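Local atomic coordinates of glycerate 2-kinase (Pyrococcus horikoshii, PDB entry 1X3L), a protein that catalyses the ATP-dependent phosphorylation of D-glycerate to 2-phosphoglycerate, and can also draw phosphate from other nucleotides or from pyrophosphate. Residues 305-310 against 322-327; 273-278 against 426-431. One frame throughout, in Å; residues are numbered along the deposited sequence.

Contact 1: residues 305-310 against 322-327; sequences GSIVQE and VVLVFG
Ile307 in the helical segment 305-310 faces Leu324 and Phe326 of the strand segment 322-327, and the two backbones run in roughly opposite directions. This is the return leg of a beta-alpha-beta crossover: the chain leaves strand 285-290, passes through helix 297-314 and re-enters the same sheet as strand 322-328, parallel to and beside the first strand. The backbones stay well apart, with Ile307 CA 9.6 Å from Leu324 CA and 11.8 Å from Phe326 CA, so side chains alone bridge the gap and no hydrogen bond crosses it.

Ile307 divides its two branches between the two strand residues. Its CG2 methyl lies opposite the backbone N and meets Leu324 CD2 at 3.7 Å, the two side chains crossing at a slant. The other branch is fully extended (chi2 175°), which carries CD1 away from the helix toward the phenyl ring. Leu324 and Phe326 are two positions apart on the strand, so both project from the same face of the sheet. There they pack on each other as well, with Leu324 CD2 4.1 Å from Phe326 CZ. The helix thus settles on a joint leucine-phenylalanine surface, entirely apolar where it touches.

Met289 of the neighbouring strand 285-290 borders both Leu324 and Phe326. One residue on from Ile307, Val308 turns to Ala431 and Val433 of strand 427-435, which spreads the helix's footing across the sheet. Farther out, Glu310 makes a salt bridge with Arg316. Against the ring, Ile307 comes to the edge and not over a face: its CD1 methyl sits near the ring plane, 4.2 Å from Phe326 CZ.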
loop_
_atom_site.group_PDB
_atom_site.type_symbol
_atom_site.label_atom_id
_atom_site.label_comp_id
_atom_site.label_asym_id
_atom_site.label_seq_id
_atom_site.Cartn_x
_atom_site.Cartn_y
_atom_site.Cartn_z
ATOM N N GLY A 305 1.760 21.218 -13.452
ATOM C CA GLY A 305 2.134 22.616 -13.552
ATOM C C GLY A 305 1.279 23.357 -14.574
ATOM O O GLY A 305 0.939 24.521 -14.363
ATOM N N SER A 306 0.920 22.692 -15.672
ATOM C CA SER A 306 0.102 23.329 -16.712
ATOM C C SER A 306 -1.308 23.626 -16.206
ATOM O O SER A 306 -1.916 24.623 -16.596
ATOM C CB SER A 306 0.013 22.451 -17.968
ATOM O OG SER A 306 -0.784 21.300 -17.750
ATOM N N ILE A 307 -1.833 22.759 -15.346
ATOM C CA ILE A 307 -3.164 22.978 -14.795
ATOM C C ILE A 307 -3.095 24.135 -13.792
ATOM O O ILE A 307 -3.993 24.973 -13.736
ATOM C CB ILE A 307 -3.703 21.705 -14.108
ATOM C CG1 ILE A 307 -3.924 20.608 -15.159
ATOM C CG2 ILE A 307 -5.008 22.017 -13.373
ATOM C CD1 ILE A 307 -4.342 19.275 -14.573
ATOM N N VAL A 308 -2.020 24.180 -13.008
ATOM C CA VAL A 308 -1.842 25.257 -12.041
ATOM C C VAL A 308 -1.772 26.589 -12.780
ATOM O O VAL A 308 -2.302 27.587 -12.304
ATOM C CB VAL A 308 -0.566 25.067 -11.206
ATOM C CG1 VAL A 308 -0.236 26.351 -10.448
ATOM C CG2 VAL A 308 -0.770 23.936 -10.226
ATOM N N GLN A 309 -1.123 26.597 -13.943
ATOM C CA GLN A 309 -1.013 27.807 -14.758
ATOM C C GLN A 309 -2.391 28.315 -15.182
ATOM O O GLN A 309 -2.696 29.501 -15.063
ATOM C CB GLN A 309 -0.220 27.543 -16.037
ATOM C CG GLN A 309 1.275 27.518 -15.910
ATOM C CD GLN A 309 1.945 27.408 -17.272
ATOM O OE1 GLN A 309 1.814 26.395 -17.965
ATOM N NE2 GLN A 309 2.651 28.460 -17.669
ATOM N N GLU A 310 -3.206 27.403 -15.701
ATOM C CA GLU A 310 -4.546 27.730 -16.176
ATOM C C GLU A 310 -5.401 28.311 -15.048
ATOM O O GLU A 310 -6.112 29.295 -15.240
ATOM C CB GLU A 310 -5.202 26.469 -16.747
ATOM C CG GLU A 310 -6.407 26.709 -17.647
ATOM C CD GLU A 310 -6.043 27.370 -18.974
ATOM O OE1 GLU A 310 -4.859 27.316 -19.383
ATOM O OE2 GLU A 310 -6.955 27.935 -19.618
ATOM N N VAL A 322 -7.699 27.147 -4.313
ATOM C CA VAL A 322 -8.049 25.759 -4.528
ATOM C C VAL A 322 -6.891 24.813 -4.262
ATOM O O VAL A 322 -5.724 25.202 -4.338
ATOM C CB VAL A 322 -8.571 25.581 -5.976
ATOM C CG1 VAL A 322 -7.480 25.973 -6.970
ATOM C CG2 VAL A 322 -9.042 24.157 -6.210
ATOM N N VAL A 323 -7.234 23.582 -3.903
ATOM C CA VAL A 323 -6.255 22.534 -3.650
ATOM C C VAL A 323 -6.591 21.354 -4.558
ATOM O O VAL A 323 -7.745 20.912 -4.610
ATOM C CB VAL A 323 -6.303 22.040 -2.189
ATOM C CG1 VAL A 323 -5.423 20.804 -2.031
ATOM C CG2 VAL A 323 -5.830 23.140 -1.249
ATOM N N LEU A 324 -5.589 20.864 -5.284
ATOM C CA LEU A 324 -5.778 19.723 -6.173
ATOM C C LEU A 324 -4.912 18.578 -5.672
ATOM O O LEU A 324 -3.767 18.784 -5.276
ATOM C CB LEU A 324 -5.384 20.074 -7.613
ATOM C CG LEU A 324 -6.327 20.934 -8.461
ATOM C CD1 LEU A 324 -6.562 22.272 -7.806
ATOM C CD2 LEU A 324 -5.719 21.125 -9.832
ATOM N N VAL A 325 -5.461 17.367 -5.692
ATOM C CA VAL A 325 -4.723 16.205 -5.215
ATOM C C VAL A 325 -4.568 15.147 -6.302
ATOM O O VAL A 325 -5.545 14.739 -6.939
ATOM C CB VAL A 325 -5.427 15.583 -3.982
ATOM C CG1 VAL A 325 -4.538 14.519 -3.345
ATOM C CG2 VAL A 325 -5.758 16.679 -2.966
ATOM N N PHE A 326 -3.329 14.712 -6.510
ATOM C CA PHE A 326 -3.013 13.696 -7.510
ATOM C C PHE A 326 -2.269 12.556 -6.807
ATOM O O PHE A 326 -1.152 12.744 -6.329
ATOM C CB PHE A 326 -2.090 14.266 -8.595
ATOM C CG PHE A 326 -2.631 15.481 -9.307
ATOM C CD1 PHE A 326 -3.248 15.362 -10.547
ATOM C CD2 PHE A 326 -2.448 16.754 -8.773
ATOM C CE1 PHE A 326 -3.667 16.495 -11.254
ATOM C CE2 PHE A 326 -2.862 17.895 -9.469
ATOM C CZ PHE A 326 -3.471 17.766 -10.710
ATOM N N GLY A 327 -2.880 11.382 -6.747
ATOM C CA GLY A 327 -2.230 10.259 -6.101
ATOM C C GLY A 327 -1.875 9.170 -7.094
ATOM O O GLY A 327 -2.468 9.085 -8.178
#

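Contact 2: residues 273-278 against 426-431; sequences EAIARE and NSIVIA
A helix laid on a beta-sheet is the element here: helix 268-281 covers strand 427-435 of the mixed sheet, and Ile275 meets Ile428 and Ile430 across the interface. The closest CA atoms, Ile275 CA and Ile430 CA, are 8.5 Å apart. Ile428 and Ile430, on alternate positions, point toward the helix, while Val429 between them points away.

Ile275 stretches its long branch out (chi2 173°), so that CD1 arrives at both isoleucines, tip to tip. That methyl lies 3.7 Å from Ile428 CG2. Ile428 CD1 is also near, 4.1 Å from Ile275 CD1. Toward Ile430 the model is somewhat crowded, with Ile275 CD1 3.4 Å from Ile430 CD1, closer than the usual van der Waals distance. Ile430 CD1 also reaches the shorter branch, 4.0 Å from Ile275 CG2.

Val325 of the adjacent strand touches both Ile275 and Ile428, and Ala17 of helix 6-20 packs on Ile275 as well. With all three isoleucines buried and no polar atom in the touching set, the helix is held to this strand by hydrophobic burial, without a hydrogen bond between the two segments.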
loop_
_atom_site.group_PDB
_atom_site.type_symbol
_atom_site.label_atom_id
_atom_site.label_comp_id
_atom_site.label_asym_id
_atom_site.label_seq_id
_atom_site.Cartn_x
_atom_site.Cartn_y
_atom_site.Cartn_z
ATOM N N GLU A 273 -8.260 11.798 0.531
ATOM C CA GLU A 273 -9.506 12.309 1.079
ATOM C C GLU A 273 -9.212 13.066 2.372
ATOM O O GLU A 273 -9.838 14.090 2.655
ATOM C CB GLU A 273 -10.491 11.157 1.316
ATOM C CG GLU A 273 -10.864 10.440 0.020
ATOM C CD GLU A 273 -11.741 9.213 0.235
ATOM O OE1 GLU A 273 -11.692 8.621 1.333
ATOM O OE2 GLU A 273 -12.465 8.828 -0.709
ATOM N N ALA A 274 -8.247 12.571 3.143
ATOM C CA ALA A 274 -7.860 13.233 4.382
ATOM C C ALA A 274 -7.314 14.619 4.046
ATOM O O ALA A 274 -7.533 15.578 4.788
ATOM C CB ALA A 274 -6.803 12.412 5.121
ATOM N N ILE A 275 -6.602 14.719 2.925
ATOM C CA ILE A 275 -6.039 15.995 2.475
ATOM C C ILE A 275 -7.148 16.960 2.059
ATOM O O ILE A 275 -7.166 18.123 2.472
ATOM C CB ILE A 275 -5.098 15.808 1.253
ATOM C CG1 ILE A 275 -3.808 15.097 1.676
ATOM C CG2 ILE A 275 -4.767 17.158 0.636
ATOM C CD1 ILE A 275 -2.900 14.733 0.491
ATOM N N ALA A 276 -8.065 16.468 1.228
ATOM C CA ALA A 276 -9.174 17.279 0.729
ATOM C C ALA A 276 -10.075 17.774 1.860
ATOM O O ALA A 276 -10.578 18.893 1.818
ATOM C CB ALA A 276 -9.996 16.471 -0.280
ATOM N N ARG A 277 -10.272 16.926 2.861
ATOM C CA ARG A 277 -11.104 17.257 4.010
ATOM C C ARG A 277 -10.482 18.398 4.821
ATOM O O ARG A 277 -11.165 19.350 5.195
ATOM C CB ARG A 277 -11.281 16.010 4.881
ATOM C CG ARG A 277 -12.196 16.180 6.085
ATOM C CD ARG A 277 -12.366 14.850 6.845
ATOM N NE ARG A 277 -13.049 13.838 6.035
ATOM C CZ ARG A 277 -12.466 12.772 5.483
ATOM N NH1 ARG A 277 -11.167 12.545 5.644
ATOM N NH2 ARG A 277 -13.191 11.933 4.753
ATOM N N GLU A 278 -9.183 18.303 5.089
ATOM C CA GLU A 278 -8.492 19.340 5.853
ATOM C C GLU A 278 -8.434 20.627 5.026
ATOM O O GLU A 278 -8.620 21.723 5.555
ATOM C CB GLU A 278 -7.081 18.866 6.222
ATOM C CG GLU A 278 -6.257 19.836 7.056
ATOM C CD GLU A 278 -6.958 20.275 8.330
ATOM O OE1 GLU A 278 -7.721 19.474 8.904
ATOM O OE2 GLU A 278 -6.734 21.423 8.765
ATOM N N ASN A 426 1.878 4.675 -1.226
ATOM C CA ASN A 426 2.484 5.279 -2.418
ATOM C C ASN A 426 2.544 6.817 -2.351
ATOM O O ASN A 426 2.627 7.416 -1.287
ATOM C CB ASN A 426 1.671 4.843 -3.638
ATOM C CG ASN A 426 1.925 3.385 -3.915
ATOM O OD1 ASN A 426 3.054 2.903 -3.872
ATOM N ND2 ASN A 426 0.830 2.663 -4.208
ATOM N N SER A 427 2.537 7.477 -3.506
ATOM C CA SER A 427 2.742 8.923 -3.534
ATOM C C SER A 427 1.558 9.834 -3.790
ATOM O O SER A 427 0.556 9.437 -4.385
ATOM C CB SER A 427 3.836 9.254 -4.549
ATOM O OG SER A 427 5.045 8.596 -4.219
ATOM N N ILE A 428 1.711 11.081 -3.350
ATOM C CA ILE A 428 0.684 12.094 -3.522
ATOM C C ILE A 428 1.299 13.433 -3.891
ATOM O O ILE A 428 2.355 13.812 -3.367
ATOM C CB ILE A 428 -0.131 12.305 -2.234
ATOM C CG1 ILE A 428 -0.784 10.994 -1.805
ATOM C CG2 ILE A 428 -1.177 13.401 -2.457
ATOM C CD1 ILE A 428 -1.453 11.052 -0.436
ATOM N N VAL A 429 0.637 14.136 -4.803
ATOM C CA VAL A 429 1.070 15.453 -5.218
ATOM C C VAL A 429 -0.034 16.410 -4.799
ATOM O O VAL A 429 -1.199 16.210 -5.142
ATOM C CB VAL A 429 1.230 15.575 -6.748
ATOM C CG1 VAL A 429 1.727 16.971 -7.091
ATOM C CG2 VAL A 429 2.210 14.522 -7.274
ATOM N N ILE A 430 0.320 17.437 -4.044
ATOM C CA ILE A 430 -0.677 18.409 -3.629
ATOM C C ILE A 430 -0.350 19.727 -4.319
ATOM O O ILE A 430 0.770 20.225 -4.199
ATOM C CB ILE A 430 -0.653 18.628 -2.105
ATOM C CG1 ILE A 430 -0.890 17.301 -1.375
ATOM C CG2 ILE A 430 -1.723 19.641 -1.712
ATOM C CD1 ILE A 430 -0.820 17.421 0.163
ATOM N N ALA A 431 -1.308 20.276 -5.062
ATOM C CA ALA A 431 -1.096 21.551 -5.741
ATOM C C ALA A 431 -2.019 22.595 -5.120
ATOM O O ALA A 431 -3.237 22.415 -5.065
ATOM C CB ALA A 431 -1.377 21.413 -7.241
#

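In the fold
The two contacts share one sheet and lie on its two faces, their centres 12 Å apart. Strands 322-328 and 427-435 are antiparallel neighbours, joined where Phe326 O faces Val429 N at 2.7 Å and Leu324 N faces Ala431 O at 2.8 Å, both probably hydrogen bonds. Side-chain alternation separates the faces: Leu324 and Phe326 serve contact 1, whereas Val325 between them turns to contact 2, its CG2 atom 3.8 Å from Ile275 CG2. Helices 297-314 and 268-281 therefore sandwich this part of the mixed sheet. Both contacts lie away from Lys58, which by similarity probably binds substrate.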